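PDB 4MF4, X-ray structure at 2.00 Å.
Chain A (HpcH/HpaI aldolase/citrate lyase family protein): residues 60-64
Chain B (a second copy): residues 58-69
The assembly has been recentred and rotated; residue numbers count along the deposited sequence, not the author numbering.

Chain A, residues 60-64: NDSRD
Chain B (58-69) APNDSRDVASQL

Two copies of one protein meet here through the same segment, but with largely different residues, Asp61 being in contact from both sides: the start of a helix in chain A rests against the loop and first helical turns of chain B. In both chains, residues 60 and 61 are extended (phi/psi -107/108 and -95/-175 in chain A, nearly the same in chain B), and the helix begins at Ser62; Pro59(B) has phi/psi -87/67. Chain B is helical through Leu69(B) and beyond, its backbone bonds running from Val65(B) N to Asp61(B) O (3.0 Å) through Leu69(B) N to Val65(B) O (2.9 Å). The nearest CA pair, Ser62(A) CA and Pro59(B) CA, is 5.6 Å apart, and 286 Å² is buried in all.

Each helix start is braced alike. Asp61 N donates to the Asp64 side chain of its own chain, at 2.8 Å from Asp61(A) N to Asp64(A) OD2 and 2.9 Å from Asp61(B) N to Asp64(B) OD2; both Asp64 side chains are m. An aspartate suits this place because its short carboxylate can reach back to a backbone NH that precedes the helix.

Arg63(A) dominates the direct polar contact. Its CA-to-CB bond points sideways, yet the long chain (chi1 m, chi2 -147°, chi3 t, chi4 -176°) carries the guanidinium to chain B. Arg63(A) NE donates to Pro59(B) O at 2.8 Å and a nearly linear 172°, while Arg63(A) NH2 adds a weak bond to the same Pro59(B) O at 3.4 Å. Near the guanidinium plane, Asn60(B) OD1 (chi1 m, chi2 -56°) lies 2.7 Å from Arg63(A) NH2; this oxygen also accepts from Gln68(B) NE2 (m, t, chi3 78°) at 2.8 Å, so the helix helps position it. Asp64(B) sits over one face instead. Its OD2 is 3.4 Å from Arg63(A) NE, a salt bridge of charges alone, since no N-H points out of the plane toward it.

Water carries the second polar link. The CA-to-CB bond of Asp61(B) (chi1 m) points toward chain A, and its OD2 accepts from water 1 at 2.4 Å and water 2 at 2.8 Å. Those waters accept in turn from Ser62(A) N (3.0 Å to water 1) and Arg63(A) N (2.9 Å to water 2). Amides in a helix's first turn lack intrahelical carbonyl partners, so a carboxylate reaching them through water suits their polarity.

Nonpolar packing is modest. Ser62(A) CB meets Pro59(B) CB at van der Waals distance, 3.8 Å, and Arg63(A) CG lies 4.1 Å from Pro59(B) CB. Pro59(B) thus plays both a polar and a nonpolar role, its carbonyl accepting from Arg63(A) and its ring meeting Ser62(A).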

# COMPACT_ATOMS: atom_id res chain seq x y z
N ASN A 60 5.18 -7.27 -9.99
CA ASN A 60 4.98 -7.99 -8.77
C ASN A 60 6.28 -8.08 -8.01
O ASN A 60 7.20 -8.80 -8.40
CB ASN A 60 4.46 -9.41 -9.06
CG ASN A 60 3.05 -9.39 -9.56
OD1 ASN A 60 2.18 -8.76 -8.96
ND2 ASN A 60 2.82 -10.02 -10.72
N ASP A 61 6.36 -7.33 -6.93
CA ASP A 61 7.51 -7.42 -6.05
C ASP A 61 7.24 -8.40 -4.85
O ASP A 61 6.20 -9.09 -4.84
CB ASP A 61 7.92 -6.00 -5.64
CG ASP A 61 8.69 -5.24 -6.78
OD1 ASP A 61 9.24 -5.87 -7.71
OD2 ASP A 61 8.79 -4.00 -6.73
N SER A 62 8.17 -8.51 -3.88
CA SER A 62 8.04 -9.57 -2.84
C SER A 62 6.73 -9.54 -2.07
O SER A 62 6.11 -10.58 -1.86
CB SER A 62 9.21 -9.56 -1.82
OG SER A 62 10.41 -9.95 -2.44
N ARG A 63 6.27 -8.36 -1.66
CA ARG A 63 5.01 -8.28 -0.93
C ARG A 63 3.81 -8.67 -1.77
O ARG A 63 2.86 -9.21 -1.22
CB ARG A 63 4.81 -6.95 -0.26
CG ARG A 63 5.74 -6.87 0.93
CD ARG A 63 5.23 -6.09 2.11
NE ARG A 63 6.32 -5.89 3.06
CZ ARG A 63 6.22 -5.31 4.25
NH1 ARG A 63 5.05 -4.92 4.73
NH2 ARG A 63 7.30 -5.13 4.99
N ASP A 64 3.87 -8.37 -3.07
CA ASP A 64 2.81 -8.71 -4.01
C ASP A 64 2.79 -10.21 -4.21
O ASP A 64 1.70 -10.82 -4.29
CB ASP A 64 3.01 -8.01 -5.36
CG ASP A 64 3.19 -6.51 -5.22
OD1 ASP A 64 2.38 -5.90 -4.51
OD2 ASP A 64 4.14 -5.95 -5.82
N ALA B 58 13.41 -11.26 4.78
CA ALA B 58 12.06 -10.87 5.01
C ALA B 58 11.74 -9.89 3.87
O ALA B 58 12.64 -9.26 3.33
CB ALA B 58 11.95 -10.22 6.37
N PRO B 59 10.45 -9.73 3.53
CA PRO B 59 10.11 -8.93 2.35
C PRO B 59 9.98 -7.44 2.64
O PRO B 59 8.88 -6.85 2.54
CB PRO B 59 8.77 -9.52 1.92
CG PRO B 59 8.11 -9.82 3.25
CD PRO B 59 9.25 -10.28 4.18
N ASN B 60 11.09 -6.82 2.99
CA ASN B 60 11.13 -5.36 3.23
C ASN B 60 11.84 -4.70 2.08
O ASN B 60 13.06 -4.88 1.91
CB ASN B 60 11.85 -5.06 4.55
CG ASN B 60 11.01 -5.44 5.78
OD1 ASN B 60 9.86 -4.99 5.96
ND2 ASN B 60 11.59 -6.30 6.63
N ASP B 61 11.11 -3.94 1.27
CA ASP B 61 11.74 -3.20 0.19
C ASP B 61 11.93 -1.77 0.66
O ASP B 61 11.78 -1.52 1.84
CB ASP B 61 10.94 -3.38 -1.14
CG ASP B 61 11.16 -4.77 -1.74
OD1 ASP B 61 12.21 -5.40 -1.48
OD2 ASP B 61 10.31 -5.26 -2.47
N SER B 62 12.30 -0.86 -0.24
CA SER B 62 12.68 0.47 0.17
C SER B 62 11.63 1.23 0.95
O SER B 62 11.94 1.83 1.96
CB SER B 62 13.14 1.29 -1.05
OG SER B 62 14.35 0.74 -1.52
N ARG B 63 10.40 1.26 0.50
CA ARG B 63 9.41 1.99 1.28
C ARG B 63 9.08 1.38 2.64
O ARG B 63 8.75 2.14 3.57
CB ARG B 63 8.16 2.28 0.47
CG ARG B 63 8.47 3.29 -0.63
CD ARG B 63 7.22 3.97 -1.17
NE ARG B 63 7.52 4.75 -2.36
CZ ARG B 63 6.66 5.58 -2.98
NH1 ARG B 63 5.45 5.76 -2.48
NH2 ARG B 63 7.01 6.23 -4.09
N ASP B 64 9.20 0.05 2.78
CA ASP B 64 9.07 -0.62 4.10
C ASP B 64 10.21 -0.28 5.07
O ASP B 64 9.99 -0.12 6.27
CB ASP B 64 9.02 -2.13 3.94
CG ASP B 64 8.02 -2.56 2.91
OD1 ASP B 64 6.85 -2.12 3.01
OD2 ASP B 64 8.40 -3.37 2.01
N VAL B 65 11.44 -0.17 4.54
CA VAL B 65 12.54 0.24 5.33
C VAL B 65 12.32 1.66 5.83
O VAL B 65 12.53 1.93 7.01
CB VAL B 65 13.88 0.12 4.57
CG1 VAL B 65 15.02 0.86 5.28
CG2 VAL B 65 14.23 -1.34 4.36
N ALA B 66 11.93 2.57 4.95
CA ALA B 66 11.66 3.97 5.36
C ALA B 66 10.55 4.06 6.40
O ALA B 66 10.65 4.81 7.40
CB ALA B 66 11.27 4.82 4.19
N SER B 67 9.49 3.32 6.19
CA SER B 67 8.33 3.45 7.11
C SER B 67 8.68 2.79 8.46
O SER B 67 8.27 3.30 9.49
CB SER B 67 7.04 2.96 6.44
OG SER B 67 7.03 1.56 6.36
N GLN B 68 9.54 1.77 8.46
CA GLN B 68 9.95 1.15 9.74
C GLN B 68 10.97 2.02 10.49
O GLN B 68 10.92 2.09 11.69
CB GLN B 68 10.42 -0.29 9.56
CG GLN B 68 9.24 -1.27 9.44
CD GLN B 68 9.65 -2.62 8.97
OE1 GLN B 68 10.18 -3.44 9.73
NE2 GLN B 68 9.37 -2.90 7.69
N LEU B 69 11.89 2.64 9.77
CA LEU B 69 12.75 3.63 10.31
C LEU B 69 11.99 4.80 10.93
O LEU B 69 12.32 5.21 12.05
CB LEU B 69 13.72 4.12 9.27
CG LEU B 69 14.82 3.18 8.79
CD1 LEU B 69 15.67 3.90 7.76
CD2 LEU B 69 15.73 2.74 9.93
O HOH W 1 10.83 -7.22 -3.78
O HOH W 2 7.73 -5.90 -1.63